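PDB 4KK3: protein-arginine-phosphatase, which removes phosphate from phosphoarginine residues of many proteins, counteracting the arginine kinase McsB and restoring DNA binding by the repressor CtsR. Local coordinates for residues 14-19 / 128-133; 19-24 / 32-37; 103-108 / 135-140. All blocks are in the same frame, centred on the assembly; numbering follows the deposited sequence.

Contact 1: residues 14-19 / 128-133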
# COMPACT_ATOMS: atom_id res chain seq x y z
N SER A 14 2.13 -3.72 1.63
CA SER A 14 0.85 -3.26 1.09
C SER A 14 -0.38 -3.62 1.94
O SER A 14 -1.28 -2.79 2.03
CB SER A 14 0.67 -3.52 -0.43
OG SER A 14 0.56 -4.88 -0.77
N PRO A 15 -0.42 -4.82 2.57
CA PRO A 15 -1.54 -5.06 3.50
C PRO A 15 -1.48 -4.16 4.72
O PRO A 15 -2.54 -3.74 5.20
CB PRO A 15 -1.35 -6.53 3.92
CG PRO A 15 -0.51 -7.14 2.85
CD PRO A 15 0.40 -6.04 2.39
N MSE A 16 -0.29 -3.87 5.25
CA MSE A 16 -0.19 -2.91 6.35
C MSE A 16 -0.65 -1.54 5.89
O MSE A 16 -1.39 -0.86 6.59
CB MSE A 16 1.23 -2.82 6.92
CG MSE A 16 1.53 -3.94 7.94
SE MSE A 16 3.19 -3.64 8.96
CE MSE A 16 4.39 -4.00 7.52
N ALA A 17 -0.23 -1.12 4.71
CA ALA A 17 -0.66 0.20 4.21
C ALA A 17 -2.18 0.31 4.04
O ALA A 17 -2.79 1.32 4.42
CB ALA A 17 0.05 0.51 2.90
N GLU A 18 -2.77 -0.72 3.46
CA GLU A 18 -4.22 -0.78 3.26
C GLU A 18 -4.97 -0.66 4.60
O GLU A 18 -5.92 0.12 4.73
CB GLU A 18 -4.58 -2.11 2.58
CG GLU A 18 -6.08 -2.39 2.49
CD GLU A 18 -6.41 -3.74 1.84
OE1 GLU A 18 -5.48 -4.54 1.58
OE2 GLU A 18 -7.60 -4.01 1.62
N ALA A 19 -4.55 -1.42 5.59
CA ALA A 19 -5.27 -1.41 6.87
C ALA A 19 -5.07 -0.10 7.61
O ALA A 19 -6.02 0.45 8.18
CB ALA A 19 -4.83 -2.59 7.73
N LYS A 128 7.75 -3.01 13.03
CA LYS A 128 7.15 -1.87 13.70
C LYS A 128 7.70 -0.57 13.13
O LYS A 128 6.98 0.42 13.04
CB LYS A 128 7.32 -1.95 15.22
CG LYS A 128 6.54 -3.08 15.85
CD LYS A 128 6.70 -3.06 17.37
CE LYS A 128 6.18 -4.34 18.00
NZ LYS A 128 6.10 -4.22 19.49
N GLN A 129 8.96 -0.59 12.71
CA GLN A 129 9.56 0.56 12.03
C GLN A 129 8.89 0.81 10.68
O GLN A 129 8.60 1.95 10.32
CB GLN A 129 11.07 0.37 11.87
CG GLN A 129 11.82 0.33 13.21
CD GLN A 129 13.31 0.06 13.04
OE1 GLN A 129 13.77 -1.07 13.20
NE2 GLN A 129 14.06 1.10 12.71
N THR A 130 8.64 -0.26 9.93
CA THR A 130 7.91 -0.16 8.67
C THR A 130 6.50 0.40 8.91
O THR A 130 6.04 1.30 8.21
CB THR A 130 7.80 -1.52 7.99
OG1 THR A 130 9.12 -1.99 7.69
CG2 THR A 130 7.00 -1.41 6.70
N ARG A 131 5.84 -0.15 9.92
CA ARG A 131 4.52 0.36 10.29
C ARG A 131 4.54 1.87 10.53
O ARG A 131 3.69 2.60 10.02
CB ARG A 131 4.01 -0.36 11.54
CG ARG A 131 2.67 0.17 12.04
CD ARG A 131 2.43 -0.24 13.49
NE ARG A 131 3.32 0.47 14.41
CZ ARG A 131 3.67 0.05 15.62
NH1 ARG A 131 3.22 -1.12 16.10
NH2 ARG A 131 4.49 0.78 16.36
N ASP A 132 5.50 2.34 11.33
CA ASP A 132 5.59 3.75 11.67
C ASP A 132 5.91 4.62 10.46
O ASP A 132 5.39 5.72 10.31
CB ASP A 132 6.63 3.98 12.77
CG ASP A 132 6.19 3.44 14.12
OD1 ASP A 132 4.99 3.10 14.25
OD2 ASP A 132 7.02 3.35 15.04
N GLU A 133 6.78 4.09 9.60
CA GLU A 133 7.14 4.75 8.36
C GLU A 133 5.89 4.93 7.48
O GLU A 133 5.63 6.02 6.96
CB GLU A 133 8.19 3.90 7.64
CG GLU A 133 8.59 4.35 6.24
CD GLU A 133 9.60 3.41 5.62
OE1 GLU A 133 9.73 2.27 6.10
OE2 GLU A 133 10.27 3.81 4.65
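Met16, on helix 13-28, and Arg131, on helix 124-145, mark the closest approach of the two backbones, their CA atoms 7.0 Å apart. One long side chain bridges this gap: Met16, present as selenomethionine, sends its CB toward the facing helix and then bends at its last torsion (chi3 -72°). The bend brings CE against Thr130 CG2 at 3.8 Å, the two side chains crossing at about a right angle, while SE rests beside Arg131 CB at 4.3 Å. Thr130 offers its methyl because CG2 stands anti to its own backbone N; OG1 turns back along the helix and is hydrogen-bonded to Ile126 O. Arg131 contributes only the foot of its chain. Its guanidinium leads away, NE and NH2 both gripping Asp132 OD1 side-on in a salt bridge, and NH1 bonds to Ala54 O, just before Leu55 of helix 49-56, which also touches Met16. This is plain helix-helix packing beside the catalytic site: helix 13-28 begins at the end of the substrate-binding P-loop, Thr8 to Arg13, and the side chains of Thr130 and Arg13, an active-site residue by similarity, are about 4 Å apart at their nearest atoms. With no hydrogen bond between the segments, shape and dispersion hold this pair together, and the polar atoms of Thr130 and Arg131 are satisfied away from the interface.

Contact 2: residues 19-24 / 32-37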
# COMPACT_ATOMS: atom_id res chain seq x y z
N ALA A 19 -4.55 -1.42 5.59
CA ALA A 19 -5.27 -1.41 6.87
C ALA A 19 -5.07 -0.10 7.61
O ALA A 19 -6.02 0.45 8.18
CB ALA A 19 -4.83 -2.59 7.73
N LEU A 20 -3.83 0.39 7.63
CA LEU A 20 -3.53 1.69 8.24
C LEU A 20 -4.29 2.83 7.53
O LEU A 20 -4.90 3.68 8.19
CB LEU A 20 -2.03 1.98 8.22
CG LEU A 20 -1.12 1.14 9.12
CD1 LEU A 20 0.34 1.37 8.78
CD2 LEU A 20 -1.38 1.51 10.58
N PHE A 21 -4.26 2.84 6.20
CA PHE A 21 -4.95 3.91 5.47
C PHE A 21 -6.48 3.87 5.58
O PHE A 21 -7.13 4.92 5.64
CB PHE A 21 -4.52 3.94 4.00
CG PHE A 21 -4.98 5.17 3.28
CD1 PHE A 21 -4.49 6.41 3.64
CD2 PHE A 21 -5.89 5.08 2.24
CE1 PHE A 21 -4.92 7.57 2.98
CE2 PHE A 21 -6.32 6.23 1.58
CZ PHE A 21 -5.83 7.46 1.95
N LYS A 22 -7.06 2.67 5.60
CA LYS A 22 -8.51 2.56 5.77
C LYS A 22 -8.94 3.20 7.09
O LYS A 22 -9.95 3.90 7.15
CB LYS A 22 -8.96 1.10 5.72
CG LYS A 22 -9.04 0.51 4.32
CD LYS A 22 -9.24 -0.99 4.40
CE LYS A 22 -9.64 -1.59 3.06
NZ LYS A 22 -9.74 -3.08 3.16
N SER A 23 -8.15 2.96 8.13
CA SER A 23 -8.44 3.52 9.45
C SER A 23 -8.34 5.04 9.45
O SER A 23 -9.24 5.74 9.93
CB SER A 23 -7.48 2.95 10.49
OG SER A 23 -7.78 3.47 11.78
N ILE A 24 -7.22 5.54 8.92
CA ILE A 24 -6.95 6.97 8.80
C ILE A 24 -8.02 7.66 7.96
O ILE A 24 -8.55 8.71 8.35
CB ILE A 24 -5.57 7.21 8.13
CG1 ILE A 24 -4.43 6.94 9.12
CG2 ILE A 24 -5.45 8.63 7.61
CD1 ILE A 24 -3.09 6.76 8.43
N VAL A 32 -12.91 7.11 0.03
CA VAL A 32 -12.06 6.40 -0.91
C VAL A 32 -12.25 4.90 -0.76
O VAL A 32 -12.67 4.42 0.30
CB VAL A 32 -10.57 6.73 -0.71
CG1 VAL A 32 -10.31 8.20 -0.98
CG2 VAL A 32 -10.12 6.37 0.69
N ASN A 33 -11.95 4.17 -1.83
CA ASN A 33 -11.97 2.72 -1.82
C ASN A 33 -10.53 2.22 -1.84
O ASN A 33 -9.76 2.62 -2.70
CB ASN A 33 -12.74 2.21 -3.04
CG ASN A 33 -13.04 0.73 -2.97
OD1 ASN A 33 -12.26 -0.10 -3.44
ND2 ASN A 33 -14.19 0.40 -2.39
N VAL A 34 -10.16 1.36 -0.90
CA VAL A 34 -8.75 0.99 -0.76
C VAL A 34 -8.52 -0.51 -0.87
O VAL A 34 -9.21 -1.30 -0.24
CB VAL A 34 -8.19 1.50 0.59
CG1 VAL A 34 -6.71 1.21 0.71
CG2 VAL A 34 -8.46 2.99 0.73
N ARG A 35 -7.53 -0.89 -1.67
CA ARG A 35 -7.17 -2.29 -1.84
C ARG A 35 -5.65 -2.44 -1.83
O ARG A 35 -4.92 -1.45 -1.80
CB ARG A 35 -7.68 -2.81 -3.18
CG ARG A 35 -9.19 -2.95 -3.30
CD ARG A 35 -9.52 -3.79 -4.53
NE ARG A 35 -8.48 -4.79 -4.77
CZ ARG A 35 -8.40 -5.96 -4.14
NH1 ARG A 35 -9.31 -6.29 -3.23
NH2 ARG A 35 -7.41 -6.80 -4.42
N SER A 36 -5.18 -3.68 -1.86
CA SER A 36 -3.76 -3.96 -2.02
C SER A 36 -3.57 -5.20 -2.88
O SER A 36 -4.46 -6.05 -2.98
CB SER A 36 -3.07 -4.15 -0.67
OG SER A 36 -3.59 -5.29 -0.02
N ALA A 37 -2.41 -5.28 -3.52
CA ALA A 37 -2.04 -6.47 -4.30
C ALA A 37 -0.52 -6.59 -4.42
O ALA A 37 0.21 -5.70 -4.01
CB ALA A 37 -2.70 -6.42 -5.69
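Phe21, Val32 and Val34 make the apolar part of this contact between helix 13-28 and strand 33-38, with Val32 just before the strand. The CB atoms of all three point across the gap. Phe21 carries its ring there with CG anti to the backbone N (chi1 -168°), and Val34 CG2 meets the ring at its edge, near the ring plane, 3.6 Å from CD2. Farther along the same side, Val32 CG2 approaches CE2 obliquely at 3.9 Å. Both valines cross the phenylalanine side chain at about a right angle. Beyond the segments, Leu141 and Leu145 of helix 124-145 also pack on Phe21, and Phe5 of the neighbouring strand 2-7 on Val34.

The second kind of contact is made by the lysine chain, at the solvent-exposed side. Lys22 runs out extended, antiparallel to the side chain of Val34, with CG 4.0 Å from Val34 CB. Its CE lies 3.3 Å from Val34 O, with no hydrogen bond across the segments; its NZ is claimed by a salt bridge with Glu18 OE2, one turn back on the helix.

Asn33 and Arg35 direct their CB atoms away from the helix, the alternation expected of a strand with one side packed. Backbone bonds from Asn33 and Arg35 to Ile3 align this strand with strand 2-7, so the contact closes the beta-alpha-beta unit formed by strand 2-7, helix 13-28 and strand 33-38.

Contact 3: residues 103-108 / 135-140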
# COMPACT_ATOMS: atom_id res chain seq x y z
N PHE A 103 2.75 5.47 -9.03
CA PHE A 103 3.78 6.25 -8.37
C PHE A 103 4.25 5.48 -7.16
O PHE A 103 3.48 4.71 -6.60
CB PHE A 103 3.20 7.60 -7.93
CG PHE A 103 2.65 8.42 -9.06
CD1 PHE A 103 3.49 9.23 -9.82
CD2 PHE A 103 1.30 8.38 -9.38
CE1 PHE A 103 3.00 9.98 -10.88
CE2 PHE A 103 0.80 9.14 -10.43
CZ PHE A 103 1.65 9.93 -11.18
N THR A 104 5.48 5.69 -6.70
CA THR A 104 5.80 5.17 -5.38
C THR A 104 5.08 5.99 -4.32
O THR A 104 4.73 7.15 -4.55
CB THR A 104 7.29 5.16 -5.04
OG1 THR A 104 7.77 6.50 -4.91
CG2 THR A 104 8.09 4.41 -6.12
N LEU A 105 4.84 5.36 -3.17
CA LEU A 105 4.18 6.05 -2.08
C LEU A 105 4.98 7.29 -1.66
O LEU A 105 4.42 8.38 -1.47
CB LEU A 105 3.96 5.08 -0.91
CG LEU A 105 3.31 5.66 0.34
CD1 LEU A 105 1.96 6.30 0.05
CD2 LEU A 105 3.15 4.55 1.36
N LYS A 106 6.30 7.14 -1.55
CA LYS A 106 7.12 8.28 -1.14
C LYS A 106 7.11 9.41 -2.18
O LYS A 106 6.94 10.56 -1.81
CB LYS A 106 8.54 7.85 -0.75
CG LYS A 106 8.55 7.05 0.56
CD LYS A 106 9.96 6.73 1.04
CE LYS A 106 9.90 6.05 2.41
NZ LYS A 106 11.25 5.64 2.88
N GLU A 107 7.28 9.06 -3.46
CA GLU A 107 7.17 10.03 -4.56
C GLU A 107 5.93 10.89 -4.46
O GLU A 107 5.98 12.13 -4.49
CB GLU A 107 7.03 9.29 -5.90
CG GLU A 107 8.24 9.14 -6.74
CD GLU A 107 7.88 8.59 -8.12
OE1 GLU A 107 6.93 7.77 -8.23
OE2 GLU A 107 8.54 9.00 -9.08
N TYR A 108 4.79 10.22 -4.38
CA TYR A 108 3.51 10.88 -4.47
C TYR A 108 3.28 11.80 -3.29
O TYR A 108 2.80 12.92 -3.44
CB TYR A 108 2.41 9.82 -4.55
CG TYR A 108 1.07 10.38 -4.97
CD1 TYR A 108 0.12 10.73 -4.03
CD2 TYR A 108 0.79 10.57 -6.31
CE1 TYR A 108 -1.10 11.24 -4.42
CE2 TYR A 108 -0.42 11.09 -6.71
CZ TYR A 108 -1.36 11.42 -5.77
OH TYR A 108 -2.57 11.93 -6.19
N GLU A 135 2.70 4.74 8.48
CA GLU A 135 1.72 5.58 9.15
C GLU A 135 1.93 7.06 8.82
O GLU A 135 0.98 7.77 8.46
CB GLU A 135 1.75 5.34 10.67
CG GLU A 135 0.61 6.01 11.43
CD GLU A 135 0.60 5.61 12.89
OE1 GLU A 135 1.41 4.75 13.28
OE2 GLU A 135 -0.23 6.16 13.65
N GLU A 136 3.16 7.53 8.95
CA GLU A 136 3.49 8.93 8.70
C GLU A 136 3.19 9.33 7.26
O GLU A 136 2.66 10.42 7.00
CB GLU A 136 4.95 9.21 9.05
CG GLU A 136 5.39 10.63 8.76
CD GLU A 136 6.77 10.95 9.31
OE1 GLU A 136 6.93 10.96 10.55
OE2 GLU A 136 7.68 11.19 8.50
N LEU A 137 3.52 8.46 6.32
CA LEU A 137 3.25 8.73 4.90
C LEU A 137 1.75 8.76 4.61
O LEU A 137 1.25 9.59 3.83
CB LEU A 137 3.91 7.66 4.04
CG LEU A 137 5.43 7.80 3.97
CD1 LEU A 137 6.07 6.51 3.47
CD2 LEU A 137 5.81 8.97 3.09
N LEU A 138 1.03 7.85 5.25
CA LEU A 138 -0.38 7.66 4.96
C LEU A 138 -1.23 8.75 5.60
O LEU A 138 -2.26 9.12 5.05
CB LEU A 138 -0.84 6.27 5.40
CG LEU A 138 -0.15 5.16 4.59
CD1 LEU A 138 -0.41 3.80 5.22
CD2 LEU A 138 -0.58 5.16 3.13
N ARG A 139 -0.79 9.26 6.75
CA ARG A 139 -1.43 10.45 7.32
C ARG A 139 -1.31 11.65 6.39
O ARG A 139 -2.28 12.40 6.22
CB ARG A 139 -0.90 10.78 8.72
CG ARG A 139 -1.32 9.75 9.75
CD ARG A 139 -1.05 10.19 11.17
NE ARG A 139 -1.43 9.15 12.12
CZ ARG A 139 -2.68 8.92 12.53
NH1 ARG A 139 -3.68 9.66 12.09
NH2 ARG A 139 -2.92 7.94 13.40
N GLN A 140 -0.14 11.83 5.79
CA GLN A 140 0.06 12.92 4.83
C GLN A 140 -0.77 12.70 3.58
O GLN A 140 -1.33 13.64 3.04
CB GLN A 140 1.53 13.06 4.43
CG GLN A 140 2.53 13.24 5.54
CD GLN A 140 3.96 13.21 5.01
OE1 GLN A 140 4.38 14.11 4.26
NE2 GLN A 140 4.71 12.18 5.38
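No flat group takes part where Leu105 and Lys106 meet Leu137 and Leu138, a packing of helix 124-145 against helix 105-110, which starts on a capping box directly after edge strand 102-104 of the parallel sheet. Among the flat groups of helix 124-145, the guanidinium of Arg139 has Glu135 OE2 at its edge and in its plane, with NH2 3.2 Å from OE2 and the anti lone pair of that oxygen in use. The amide of Gln140 turns back on its own helix, where NE2 bonds to Glu136 O from well above the carbonyl plane, although that oxygen lies almost in the amide plane. In the capping box Glu107 N donates to Thr104 OG1 and Thr104 N to Glu107 OE1, each at 3.0 Å. Glu107 OE1 also meets Lys88 NZ in a salt bridge.

Leu105, first residue of its helix, sets its CG anti to the backbone N (chi1 178°) and lays CD2 against both leucines, 4.1 Å from Leu137 CD1 and 4.2 Å from Leu138 CD2. Its CD1 meets Leu138 CD2, also at 4.2 Å, these two side chains crossing at about a right angle. Leu81 of strand 79-82 touches Leu105 as well, while Leu20, Phe21 and Ile24 of helix 13-28 touch Leu138, which therefore lies between two helices. The extended chain of Lys106 passes Leu137 at a slant on its way to Glu133 and Asp115 O, the polar partners of NZ. Its aliphatic stem is what touches: Leu137 CD1 lies 3.9 Å from Lys106 CG and 4.0 Å from CE.

From the N terminus, strand 2-7 leads into helix 13-28, whose first turns enter contact 1 and whose middle enters contact 2, with Ala19 common to both segments. Contact 2 closes first, a short loop back to strand 33-38, and lies wholly within the much longer loop that contact 1 closes at helix 124-145. Contact 3 opens inside that long loop and closes after contact 1 has ended, so these two cross; contacts 2 and 3 follow in series. Contact 1 joins helices 13-28 and 124-145, contact 2 helix 13-28 and edge strand 33-38, contact 3 helices 124-145 and 105-110. Glu18 OE1 to Ser36 OG links contacts 1 and 2; Ala17 O packs on Leu138 CD1 between contacts 1 and 3.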